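Long-range contacts in aspartate aminotransferase (Rhodobacter sphaeroides, PDB 3NRA), which probably catalyses the pyridoxal-phosphate-dependent transfer of the amino group of L-aspartate to 2-oxoglutarate, giving oxaloacetate and L-glutamate: residues D43-D48 and G363-P368; D60-G65 and A287-A292; A88-A93 and W297-P302; Q133-A138 and L184-N189. All coordinates share one frame; numbering follows the deposited sequence.

The cofactor is carried by Lys253, and contact 4 lies nearest the centre of the chain, about 7 Å between centres and probably close to the cofactor, where two neighbouring parallel strands of the large sheet end. Contact 1 joins two strands of the smaller sheet, which combines strand 42-43 with C-terminal strands; its nearest atoms lie about 7 Å from those of contact 4. Contacts 2 and 3 lie together farther out, about 6 Å apart at their nearest atoms, and their segments alternate along the chain. Contact 4 is nested within the chain loops closed by the other three. Contacts 1, 2 and 4 also touch the second subunit of the dimer.

Contact 1 (D43-D48 and G363-P368); sequences DFSHGD and GVVVTP
Phe44 and Val365 join strand 42-43, outermost in this chain's small sheet, to strand 364-368: Phe44 N donates to Val365 O at 2.9 Å, the donor lying in the carbonyl plane although the N-H is bent to 137°. This bond belongs to the parallel pairing in which Asp43 stands opposite Val365, and which Val42 continues with Gly363 and Val365. The apolar, buried part lies on one side of the pairing. With CG anti to the carbonyl carbon (chi1 -70°), the ring of Phe44 presents its CD2 edge to Val364 CG1, in plane at 3.8 Å, while Val366 CG1 approaches more obliquely. Leu382 and Ala394 pack on the same ring and extend this core. The other side is polar and partly exposed. There Asp43 OD1 rests 3.4 Å from Val365 CB, and Ser45 CB comes no closer than 4.0 Å to Val365 CG1. Beside them, Phe44 O and Thr367 OG1 do not meet directly but share a water, which donates to Phe44 O at 2.7 Å. Asp43 OD1 is gripped twice, by Ser45 OG on its syn side at 2.6 Å and by Ser45 N on its anti side, the latter closing an Asx turn. The carboxylate thus fixes the bend by which the chain leaves the sheet, while its cross-strand neighbour is a valine; the polar chemistry shapes the turn, and apolar packing with a backbone bond joins the strands.

Contact 2 (D60-G65 and A287-A292); sequences DLFSAG and AGYSQA
Leu61 and Ala292 meet first along helix 58-68, backbone against side chain: Leu61 CB lies 3.6 Å from Ala292 O, and Leu61 O is approached to the same distance by the methyl of Ala292. Phe62 follows and carries most of the packing. Its CG is anti to the backbone N (chi1 -175°), and the ring reaches across to the short helix 288-291. There CE2 and CZ both lie 3.5 Å from Tyr289 CB, while CD2 sits equally close to Tyr289 O. That carbonyl receives a hydrogen bond from a water at 2.6 Å, and the same water donates to Phe62 O at 2.8 Å while standing above one face of the Phe62 ring, toward its rim. Beyond the pair, Phe62 stacks on Phe62 of the second subunit, and the Tyr289 ring meets Tyr260 of that subunit edge to face. An alanine at Phe62 would probably open a gap beside Tyr289 CB and lose the ring stack between the two subunits. One turn on, Gly65 CA lies 4.3 Å from Ala292 CB; a side chain at Gly65 pointing this way would collide with that methyl. No direct hydrogen bond links the two segments. Their union therefore rests on van der Waals packing, much of it of side-chain carbons against backbone carbonyls, and on one bridging water that ties together two backbone carbonyls at the dimer interface.

Contact 3 (A88-A93 and W297-P302); sequences APRLAA and WFDEAP
Helix 81-95 is joined here to the irregular linker between helices 288-291 and 304-324, with Arg90 reaching over the backbone of Trp297 and Phe298. In the arginine CD is anti (chi2 -173°) and the chain stays extended to NE, CD passing 3.8 Å from Phe298 CB. At its end NH1 donates to Trp297 O at 2.9 Å, with an N-H...O angle of 151° and the donor standing above the carbonyl plane; the same nitrogen also bonds Arg295 O. Asp299 CB lies 3.6 Å above the guanidinium plane, toward its rim. The Asp299 carboxylate remains short of a salt bridge, OD2 being 4.2 Å from Arg90 NH2 and well out of the guanidinium plane. A water closes the gap, accepting from Arg90 NH2 at 2.9 Å and donating to Asp299 OD2. Deeper in, Leu91 CD2 is 4.0 Å from both Trp297 CH2 and Phe298 CE2, crossing the two side chains at about a right angle. Val264 and Phe266 of the large sheet lie against the same leucine. The contact thus grades from a buried apolar wedge to a charged outer edge, where the arginine is held by backbone carbonyls and the aspartate probably contributes through electrostatic attraction without a direct bond and through the shared water.

Contact 4 (Q133-A138 and L184-N189); sequences QPDYFA and LFSNPN
Asp135 meets Ser186 where strands 128-133 and 182-186, neighbouring parallel strands of the large mixed sheet, give way to loops. CB leads the chain across, and CG passes 3.8 Å from Asn189 ND2, the carboxylate and amide planes crossing at 52°. OD1 takes two donors: Ser186 OG at 2.6 Å on the syn side, somewhat out of the carboxylate plane, and Tyr136 N at 2.7 Å on the anti side. OD2 offers its syn lone pair to Ser186 N, a long but nearly straight bond of 3.3 Å. The same oxygen accepts from two waters, one also donating to Leu184 O, the other to Ser186 O while accepting from Asn189 ND2. Asn189 ND2 also donates to Pro134 O at 3.0 Å; OD1 of this asparagine accepts from Ala192 N. The Gln133-Pro134 bond ending strand 128-133 is cis, as is Asn187-Pro188 in the turn after strand 182-186. Asn190, whose N bonds Ser186 OG, matches the asparagine that contacts the cofactor in related enzymes and probably does so here. An alanine at Asp135 would probably leave Ser186 OG, Ser186 N and Tyr136 N without this acceptor, and each of the two waters short of one. Five donors on a buried carboxylate would probably favour its charged form, which thus ties two strand ends together, probably close to the cofactor site.

Contact 1 (D43-D48 and G363-P368)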
loop_
_atom_site.group_PDB
_atom_site.type_symbol
_atom_site.label_atom_id
_atom_site.label_comp_id
_atom_site.label_asym_id
_atom_site.label_seq_id
_atom_site.Cartn_x
_atom_site.Cartn_y
_atom_site.Cartn_z
ATOM N N ASP B 43 25.609 -2.807 5.331
ATOM C CA ASP B 43 24.279 -3.202 5.787
ATOM C C ASP B 43 23.745 -4.296 4.853
ATOM O O ASP B 43 23.239 -4.003 3.770
ATOM C CB ASP B 43 23.356 -1.977 5.768
ATOM C CG ASP B 43 21.950 -2.284 6.275
ATOM O OD1 ASP B 43 21.600 -3.481 6.485
ATOM O OD2 ASP B 43 21.190 -1.329 6.427
ATOM N N PHE B 44 23.863 -5.555 5.281
ATOM C CA PHE B 44 23.398 -6.706 4.480
ATOM C C PHE B 44 21.892 -6.971 4.671
ATOM O O PHE B 44 21.381 -8.007 4.188
ATOM C CB PHE B 44 24.146 -8.005 4.873
ATOM C CG PHE B 44 25.574 -8.052 4.475
ATOM C CD1 PHE B 44 25.934 -8.230 3.141
ATOM C CD2 PHE B 44 26.578 -8.068 5.438
ATOM C CE1 PHE B 44 27.240 -8.368 2.779
ATOM C CE2 PHE B 44 27.911 -8.164 5.058
ATOM C CZ PHE B 44 28.232 -8.330 3.722
ATOM N N SER B 45 21.173 -6.085 5.383
ATOM C CA SER B 45 19.740 -6.311 5.619
ATOM C C SER B 45 18.910 -6.147 4.347
ATOM O O SER B 45 17.883 -6.775 4.208
ATOM C CB SER B 45 19.200 -5.417 6.756
ATOM O OG SER B 45 19.089 -4.071 6.359
ATOM N N HIS B 46 19.383 -5.328 3.405
ATOM C CA HIS B 46 18.741 -5.212 2.083
ATOM C C HIS B 46 19.750 -4.823 0.992
ATOM O O HIS B 46 20.924 -4.513 1.285
ATOM C CB HIS B 46 17.591 -4.189 2.138
ATOM C CG HIS B 46 18.028 -2.817 2.512
ATOM N ND1 HIS B 46 18.534 -1.924 1.592
ATOM C CD2 HIS B 46 18.062 -2.186 3.710
ATOM C CE1 HIS B 46 18.856 -0.799 2.209
ATOM N NE2 HIS B 46 18.591 -0.936 3.494
ATOM N N GLY B 47 19.289 -4.826 -0.258
ATOM C CA GLY B 47 20.156 -4.511 -1.415
ATOM C C GLY B 47 20.642 -3.061 -1.482
ATOM O O GLY B 47 19.965 -2.140 -1.006
ATOM N N ASP B 48 21.817 -2.879 -2.084
ATOM C CA ASP B 48 22.449 -1.583 -2.224
ATOM C C ASP B 48 22.198 -1.160 -3.648
ATOM O O ASP B 48 22.761 -1.739 -4.579
ATOM C CB ASP B 48 23.952 -1.703 -1.939
ATOM C CG ASP B 48 24.680 -0.389 -2.039
ATOM O OD1 ASP B 48 24.226 0.523 -2.761
ATOM O OD2 ASP B 48 25.757 -0.289 -1.422
ATOM N N GLY B 363 30.753 -3.307 12.262
ATOM C CA GLY B 363 29.882 -2.465 11.432
ATOM C C GLY B 363 29.126 -3.263 10.369
ATOM O O GLY B 363 29.006 -2.831 9.240
ATOM N N VAL B 364 28.653 -4.452 10.737
ATOM C CA VAL B 364 27.886 -5.296 9.831
ATOM C C VAL B 364 26.474 -5.459 10.376
ATOM O O VAL B 364 26.289 -5.825 11.536
ATOM C CB VAL B 364 28.574 -6.645 9.686
ATOM C CG1 VAL B 364 27.685 -7.637 9.031
ATOM C CG2 VAL B 364 29.867 -6.485 8.883
ATOM N N VAL B 365 25.472 -5.135 9.552
ATOM C CA VAL B 365 24.070 -5.488 9.851
ATOM C C VAL B 365 23.730 -6.758 9.110
ATOM O O VAL B 365 23.837 -6.793 7.884
ATOM C CB VAL B 365 23.061 -4.387 9.391
ATOM C CG1 VAL B 365 21.656 -4.756 9.807
ATOM C CG2 VAL B 365 23.464 -2.971 9.945
ATOM N N VAL B 366 23.290 -7.795 9.844
ATOM C CA VAL B 366 22.726 -9.014 9.221
ATOM C C VAL B 366 21.389 -9.293 9.848
ATOM O O VAL B 366 21.080 -8.747 10.913
ATOM C CB VAL B 366 23.663 -10.240 9.416
ATOM C CG1 VAL B 366 25.048 -9.951 8.866
ATOM C CG2 VAL B 366 23.737 -10.663 10.903
ATOM N N THR B 367 20.572 -10.121 9.203
ATOM C CA THR B 367 19.214 -10.332 9.663
ATOM C C THR B 367 19.149 -11.581 10.513
ATOM O O THR B 367 19.630 -12.627 10.103
ATOM C CB THR B 367 18.238 -10.458 8.502
ATOM O OG1 THR B 367 18.410 -9.347 7.634
ATOM C CG2 THR B 367 16.768 -10.498 9.017
ATOM N N PRO B 368 18.547 -11.487 11.702
ATOM C CA PRO B 368 18.560 -12.683 12.544
ATOM C C PRO B 368 17.748 -13.793 11.946
ATOM O O PRO B 368 16.744 -13.540 11.317
ATOM C CB PRO B 368 17.938 -12.224 13.858
ATOM C CG PRO B 368 17.545 -10.825 13.682
ATOM C CD PRO B 368 18.136 -10.289 12.437
HETATM O O HOH W 1 19.532 -9.812 5.101
#

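Contact 2 (D60-G65 and A287-A292)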
loop_
_atom_site.group_PDB
_atom_site.type_symbol
_atom_site.label_atom_id
_atom_site.label_comp_id
_atom_site.label_asym_id
_atom_site.label_seq_id
_atom_site.Cartn_x
_atom_site.Cartn_y
_atom_site.Cartn_z
ATOM N N ASP B 60 13.860 7.817 -16.901
ATOM C CA ASP B 60 13.332 8.435 -18.102
ATOM C C ASP B 60 11.850 8.058 -18.362
ATOM O O ASP B 60 11.052 8.917 -18.737
ATOM C CB ASP B 60 14.182 8.088 -19.317
ATOM C CG ASP B 60 15.556 8.786 -19.299
ATOM O OD1 ASP B 60 15.753 9.734 -18.498
ATOM O OD2 ASP B 60 16.424 8.376 -20.094
ATOM N N LEU B 61 11.497 6.800 -18.126
ATOM C CA LEU B 61 10.106 6.356 -18.276
ATOM C C LEU B 61 9.204 7.035 -17.265
ATOM O O LEU B 61 8.100 7.482 -17.616
ATOM C CB LEU B 61 9.992 4.827 -18.145
ATOM C CG LEU B 61 10.599 4.023 -19.298
ATOM C CD1 LEU B 61 10.688 2.475 -18.932
ATOM C CD2 LEU B 61 9.796 4.255 -20.603
ATOM N N PHE B 62 9.702 7.163 -16.024
ATOM C CA PHE B 62 8.973 7.824 -14.940
ATOM C C PHE B 62 8.729 9.293 -15.318
ATOM O O PHE B 62 7.610 9.825 -15.178
ATOM C CB PHE B 62 9.768 7.727 -13.609
ATOM C CG PHE B 62 9.024 8.292 -12.425
ATOM C CD1 PHE B 62 9.055 9.673 -12.155
ATOM C CD2 PHE B 62 8.229 7.483 -11.650
ATOM C CE1 PHE B 62 8.316 10.215 -11.142
ATOM C CE2 PHE B 62 7.510 8.004 -10.585
ATOM C CZ PHE B 62 7.547 9.387 -10.337
ATOM N N SER B 63 9.781 9.923 -15.831
ATOM C CA SER B 63 9.739 11.310 -16.232
ATOM C C SER B 63 8.801 11.575 -17.437
ATOM O O SER B 63 8.095 12.565 -17.464
ATOM C CB SER B 63 11.148 11.780 -16.574
ATOM O OG SER B 63 11.091 13.130 -16.945
ATOM N N ALA B 64 8.798 10.673 -18.409
ATOM C CA ALA B 64 7.848 10.745 -19.518
ATOM C C ALA B 64 6.389 10.613 -19.016
ATOM O O ALA B 64 5.496 11.315 -19.506
ATOM C CB ALA B 64 8.170 9.674 -20.569
ATOM N N GLY B 65 6.171 9.767 -18.011
ATOM C CA GLY B 65 4.814 9.568 -17.428
ATOM C C GLY B 65 4.306 10.810 -16.693
ATOM O O GLY B 65 3.176 11.258 -16.900
ATOM N N ALA B 287 1.282 3.415 -7.237
ATOM C CA ALA B 287 1.494 4.835 -7.600
ATOM C C ALA B 287 1.423 5.009 -9.122
ATOM O O ALA B 287 2.151 4.319 -9.880
ATOM C CB ALA B 287 2.831 5.347 -7.067
ATOM N N GLY B 288 0.506 5.876 -9.567
ATOM C CA GLY B 288 0.295 6.109 -10.981
ATOM C C GLY B 288 1.582 6.360 -11.750
ATOM O O GLY B 288 1.838 5.705 -12.751
ATOM N N TYR B 289 2.400 7.286 -11.261
ATOM C CA TYR B 289 3.623 7.646 -11.956
ATOM C C TYR B 289 4.623 6.505 -11.944
ATOM O O TYR B 289 5.275 6.235 -12.964
ATOM C CB TYR B 289 4.259 8.903 -11.362
ATOM C CG TYR B 289 3.428 10.190 -11.518
ATOM C CD1 TYR B 289 2.795 10.502 -12.704
ATOM C CD2 TYR B 289 3.337 11.105 -10.482
ATOM C CE1 TYR B 289 2.054 11.655 -12.830
ATOM C CE2 TYR B 289 2.615 12.284 -10.617
ATOM C CZ TYR B 289 1.964 12.539 -11.769
ATOM O OH TYR B 289 1.238 13.685 -11.901
ATOM N N SER B 290 4.721 5.805 -10.805
ATOM C CA SER B 290 5.627 4.641 -10.682
ATOM C C SER B 290 5.343 3.614 -11.742
ATOM O O SER B 290 6.265 3.003 -12.270
ATOM C CB SER B 290 5.519 3.982 -9.294
ATOM O OG SER B 290 6.186 4.740 -8.317
ATOM N N GLN B 291 4.064 3.416 -12.062
ATOM C CA GLN B 291 3.662 2.334 -12.971
ATOM C C GLN B 291 4.399 2.406 -14.307
ATOM O O GLN B 291 4.844 1.390 -14.818
ATOM C CB GLN B 291 2.158 2.337 -13.180
ATOM C CG GLN B 291 1.368 1.787 -11.984
ATOM C CD GLN B 291 -0.101 1.699 -12.269
ATOM O OE1 GLN B 291 -0.498 1.186 -13.307
ATOM N NE2 GLN B 291 -0.939 2.223 -11.348
ATOM N N ALA B 292 4.619 3.638 -14.792
ATOM C CA ALA B 292 5.297 3.899 -16.035
ATOM C C ALA B 292 6.650 3.210 -16.179
ATOM O O ALA B 292 7.033 2.915 -17.300
ATOM C CB ALA B 292 5.477 5.484 -16.259
HETATM O O HOH W 2 5.338 8.391 -14.467
#

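Contact 3 (A88-A93 and W297-P302)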
loop_
_atom_site.group_PDB
_atom_site.type_symbol
_atom_site.label_atom_id
_atom_site.label_comp_id
_atom_site.label_asym_id
_atom_site.label_seq_id
_atom_site.Cartn_x
_atom_site.Cartn_y
_atom_site.Cartn_z
ATOM N N ALA B 88 1.756 -8.622 -19.914
ATOM C CA ALA B 88 1.204 -9.988 -19.910
ATOM C C ALA B 88 1.985 -10.950 -20.830
ATOM O O ALA B 88 2.334 -12.070 -20.403
ATOM C CB ALA B 88 -0.315 -9.960 -20.285
ATOM N N PRO B 89 2.284 -10.515 -22.094
ATOM C CA PRO B 89 3.120 -11.358 -22.980
ATOM C C PRO B 89 4.516 -11.605 -22.421
ATOM O O PRO B 89 5.038 -12.710 -22.537
ATOM C CB PRO B 89 3.188 -10.551 -24.292
ATOM C CG PRO B 89 1.995 -9.665 -24.265
ATOM C CD PRO B 89 1.745 -9.343 -22.808
ATOM N N ARG B 90 5.088 -10.605 -21.758
ATOM C CA ARG B 90 6.433 -10.740 -21.182
ATOM C C ARG B 90 6.441 -11.723 -20.014
ATOM O O ARG B 90 7.310 -12.607 -19.933
ATOM C CB ARG B 90 6.965 -9.384 -20.749
ATOM C CG ARG B 90 6.969 -8.357 -21.887
ATOM C CD ARG B 90 7.637 -7.096 -21.532
ATOM N NE ARG B 90 7.530 -6.133 -22.638
ATOM C CZ ARG B 90 7.813 -4.827 -22.556
ATOM N NH1 ARG B 90 8.208 -4.258 -21.402
ATOM N NH2 ARG B 90 7.643 -4.069 -23.618
ATOM N N LEU B 91 5.460 -11.582 -19.136
ATOM C CA LEU B 91 5.291 -12.476 -18.006
ATOM C C LEU B 91 4.866 -13.881 -18.445
ATOM O O LEU B 91 5.228 -14.858 -17.798
ATOM C CB LEU B 91 4.261 -11.900 -17.023
ATOM C CG LEU B 91 4.671 -10.630 -16.284
ATOM C CD1 LEU B 91 3.456 -9.987 -15.553
ATOM C CD2 LEU B 91 5.836 -10.898 -15.274
ATOM N N ALA B 92 4.105 -13.979 -19.556
ATOM C CA ALA B 92 3.783 -15.288 -20.161
ATOM C C ALA B 92 5.031 -16.009 -20.683
ATOM O O ALA B 92 5.208 -17.211 -20.442
ATOM C CB ALA B 92 2.711 -15.140 -21.322
ATOM N N ALA B 93 5.865 -15.275 -21.424
ATOM C CA ALA B 93 7.119 -15.806 -21.964
ATOM C C ALA B 93 8.064 -16.226 -20.836
ATOM O O ALA B 93 8.607 -17.304 -20.873
ATOM C CB ALA B 93 7.791 -14.766 -22.860
ATOM N N TRP B 297 10.190 -3.105 -18.167
ATOM C CA TRP B 297 10.447 -4.331 -17.442
ATOM C C TRP B 297 10.394 -5.517 -18.400
ATOM O O TRP B 297 9.414 -5.672 -19.167
ATOM C CB TRP B 297 9.421 -4.521 -16.307
ATOM C CG TRP B 297 9.749 -5.660 -15.343
ATOM C CD1 TRP B 297 10.994 -6.116 -14.999
ATOM C CD2 TRP B 297 8.813 -6.423 -14.550
ATOM N NE1 TRP B 297 10.884 -7.149 -14.075
ATOM C CE2 TRP B 297 9.564 -7.354 -13.789
ATOM C CE3 TRP B 297 7.426 -6.433 -14.440
ATOM C CZ2 TRP B 297 8.969 -8.267 -12.933
ATOM C CZ3 TRP B 297 6.827 -7.358 -13.600
ATOM C CH2 TRP B 297 7.590 -8.252 -12.856
ATOM N N PHE B 298 11.464 -6.321 -18.377
ATOM C CA PHE B 298 11.701 -7.426 -19.341
ATOM C C PHE B 298 12.025 -6.941 -20.757
ATOM O O PHE B 298 12.035 -7.732 -21.692
ATOM C CB PHE B 298 10.523 -8.428 -19.363
ATOM C CG PHE B 298 10.499 -9.347 -18.200
ATOM C CD1 PHE B 298 11.352 -10.443 -18.153
ATOM C CD2 PHE B 298 9.638 -9.132 -17.143
ATOM C CE1 PHE B 298 11.343 -11.297 -17.080
ATOM C CE2 PHE B 298 9.619 -9.989 -16.074
ATOM C CZ PHE B 298 10.474 -11.072 -16.034
ATOM N N ASP B 299 12.332 -5.657 -20.913
ATOM C CA ASP B 299 12.735 -5.135 -22.199
ATOM C C ASP B 299 13.992 -4.277 -22.032
ATOM O O ASP B 299 14.183 -3.281 -22.737
ATOM C CB ASP B 299 11.588 -4.324 -22.813
ATOM C CG ASP B 299 11.856 -3.912 -24.266
ATOM O OD1 ASP B 299 12.417 -4.712 -25.027
ATOM O OD2 ASP B 299 11.530 -2.762 -24.618
ATOM N N GLU B 300 14.877 -4.717 -21.148
ATOM C CA GLU B 300 16.102 -3.998 -20.868
ATOM C C GLU B 300 17.078 -4.247 -22.021
ATOM O O GLU B 300 16.893 -5.184 -22.815
ATOM C CB GLU B 300 16.713 -4.461 -19.530
ATOM C CG GLU B 300 15.788 -4.258 -18.295
ATOM C CD GLU B 300 14.734 -5.373 -18.111
ATOM O OE1 GLU B 300 14.704 -6.331 -18.918
ATOM O OE2 GLU B 300 13.944 -5.311 -17.139
ATOM N N ALA B 301 18.115 -3.433 -22.112
ATOM C CA ALA B 301 19.157 -3.639 -23.147
ATOM C C ALA B 301 19.662 -5.110 -23.131
ATOM O O ALA B 301 19.824 -5.695 -22.056
ATOM C CB ALA B 301 20.330 -2.658 -22.931
ATOM N N PRO B 302 19.866 -5.718 -24.328
ATOM C CA PRO B 302 20.480 -7.061 -24.388
ATOM C C PRO B 302 21.820 -7.142 -23.609
ATOM O O PRO B 302 22.641 -6.220 -23.694
ATOM C CB PRO B 302 20.731 -7.269 -25.895
ATOM C CG PRO B 302 19.765 -6.378 -26.580
ATOM C CD PRO B 302 19.569 -5.187 -25.678
HETATM O O HOH W 3 9.106 -1.587 -23.979
#

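Contact 4 (Q133-A138 and L184-N189)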
loop_
_atom_site.group_PDB
_atom_site.type_symbol
_atom_site.label_atom_id
_atom_site.label_comp_id
_atom_site.label_asym_id
_atom_site.label_seq_id
_atom_site.Cartn_x
_atom_site.Cartn_y
_atom_site.Cartn_z
ATOM N N GLN B 133 9.027 -23.333 6.586
ATOM C CA GLN B 133 9.990 -22.865 7.577
ATOM C C GLN B 133 11.388 -23.386 7.197
ATOM O O GLN B 133 11.574 -24.582 7.052
ATOM C CB GLN B 133 9.603 -23.393 8.970
ATOM C CG GLN B 133 8.261 -22.903 9.460
ATOM C CD GLN B 133 8.003 -23.264 10.891
ATOM O OE1 GLN B 133 8.269 -24.376 11.310
ATOM N NE2 GLN B 133 7.467 -22.323 11.652
ATOM N N PRO B 134 12.356 -22.494 6.972
ATOM C CA PRO B 134 12.303 -21.049 6.946
ATOM C C PRO B 134 11.686 -20.496 5.674
ATOM O O PRO B 134 11.790 -21.124 4.595
ATOM C CB PRO B 134 13.763 -20.669 7.031
ATOM C CG PRO B 134 14.447 -21.786 6.331
ATOM C CD PRO B 134 13.740 -22.971 6.796
ATOM N N ASP B 135 11.040 -19.324 5.787
ATOM C CA ASP B 135 10.589 -18.598 4.622
ATOM C C ASP B 135 10.388 -17.091 4.972
ATOM O O ASP B 135 10.726 -16.624 6.070
ATOM C CB ASP B 135 9.288 -19.239 4.074
ATOM C CG ASP B 135 9.139 -19.109 2.543
ATOM O OD1 ASP B 135 9.554 -18.076 1.992
ATOM O OD2 ASP B 135 8.536 -20.010 1.907
ATOM N N TYR B 136 9.884 -16.350 4.012
ATOM C CA TYR B 136 9.845 -14.900 4.056
ATOM C C TYR B 136 9.157 -14.396 5.336
ATOM O O TYR B 136 8.159 -14.983 5.794
ATOM C CB TYR B 136 9.101 -14.416 2.801
ATOM C CG TYR B 136 8.987 -12.942 2.641
ATOM C CD1 TYR B 136 10.106 -12.166 2.324
ATOM C CD2 TYR B 136 7.748 -12.312 2.682
ATOM C CE1 TYR B 136 10.002 -10.801 2.130
ATOM C CE2 TYR B 136 7.641 -10.962 2.492
ATOM C CZ TYR B 136 8.789 -10.208 2.197
ATOM O OH TYR B 136 8.698 -8.852 2.000
ATOM N N PHE B 137 9.709 -13.320 5.909
ATOM C CA PHE B 137 9.294 -12.796 7.247
ATOM C C PHE B 137 7.794 -12.516 7.339
ATOM O O PHE B 137 7.168 -12.750 8.380
ATOM C CB PHE B 137 10.123 -11.523 7.641
ATOM C CG PHE B 137 9.484 -10.209 7.207
ATOM C CD1 PHE B 137 9.595 -9.760 5.903
ATOM C CD2 PHE B 137 8.710 -9.456 8.108
ATOM C CE1 PHE B 137 8.920 -8.590 5.476
ATOM C CE2 PHE B 137 8.070 -8.286 7.693
ATOM C CZ PHE B 137 8.180 -7.858 6.370
ATOM N N ALA B 138 7.204 -12.057 6.239
ATOM C CA ALA B 138 5.782 -11.651 6.244
ATOM C C ALA B 138 4.786 -12.843 6.241
ATOM O O ALA B 138 3.645 -12.671 6.596
ATOM C CB ALA B 138 5.487 -10.690 5.062
ATOM N N LEU B 184 1.537 -21.120 0.652
ATOM C CA LEU B 184 2.277 -19.918 0.271
ATOM C C LEU B 184 3.743 -20.238 0.433
ATOM O O LEU B 184 4.140 -20.776 1.486
ATOM C CB LEU B 184 1.902 -18.761 1.199
ATOM C CG LEU B 184 2.825 -17.548 1.218
ATOM C CD1 LEU B 184 2.898 -16.842 -0.178
ATOM C CD2 LEU B 184 2.409 -16.587 2.331
ATOM N N PHE B 185 4.542 -19.960 -0.607
ATOM C CA PHE B 185 5.987 -20.170 -0.559
ATOM C C PHE B 185 6.743 -19.246 -1.499
ATOM O O PHE B 185 6.192 -18.801 -2.535
ATOM C CB PHE B 185 6.337 -21.657 -0.838
ATOM C CG PHE B 185 6.276 -22.057 -2.290
ATOM C CD1 PHE B 185 5.071 -22.132 -2.953
ATOM C CD2 PHE B 185 7.434 -22.453 -2.965
ATOM C CE1 PHE B 185 5.005 -22.538 -4.298
ATOM C CE2 PHE B 185 7.387 -22.847 -4.304
ATOM C CZ PHE B 185 6.165 -22.890 -4.971
ATOM N N SER B 186 7.996 -18.930 -1.128
ATOM C CA SER B 186 8.897 -18.213 -2.009
ATOM C C SER B 186 9.836 -19.179 -2.752
ATOM O O SER B 186 10.305 -20.167 -2.189
ATOM C CB SER B 186 9.717 -17.141 -1.238
ATOM O OG SER B 186 10.618 -17.742 -0.346
ATOM N N ASN B 187 10.062 -18.872 -4.027
ATOM C CA ASN B 187 10.929 -19.625 -4.915
ATOM C C ASN B 187 11.591 -18.643 -5.893
ATOM O O ASN B 187 10.917 -18.122 -6.747
ATOM C CB ASN B 187 10.128 -20.649 -5.713
ATOM C CG ASN B 187 11.007 -21.543 -6.536
ATOM O OD1 ASN B 187 12.185 -21.699 -6.238
ATOM N ND2 ASN B 187 10.451 -22.124 -7.587
ATOM N N PRO B 188 12.918 -18.370 -5.738
ATOM C CA PRO B 188 13.826 -18.903 -4.755
ATOM C C PRO B 188 13.434 -18.544 -3.319
ATOM O O PRO B 188 12.840 -17.461 -3.063
ATOM C CB PRO B 188 15.146 -18.240 -5.111
ATOM C CG PRO B 188 14.768 -16.948 -5.676
ATOM C CD PRO B 188 13.577 -17.319 -6.535
ATOM N N ASN B 189 13.736 -19.469 -2.399
ATOM C CA ASN B 189 13.522 -19.266 -0.984
ATOM C C ASN B 189 14.247 -18.029 -0.466
ATOM O O ASN B 189 15.431 -17.801 -0.789
ATOM C CB ASN B 189 13.969 -20.498 -0.215
ATOM C CG ASN B 189 13.746 -20.366 1.271
ATOM O OD1 ASN B 189 14.688 -20.079 2.029
ATOM N ND2 ASN B 189 12.512 -20.605 1.709
HETATM O O HOH W 4 10.047 -21.414 0.172
HETATM O O HOH W 5 6.126 -19.960 3.147
#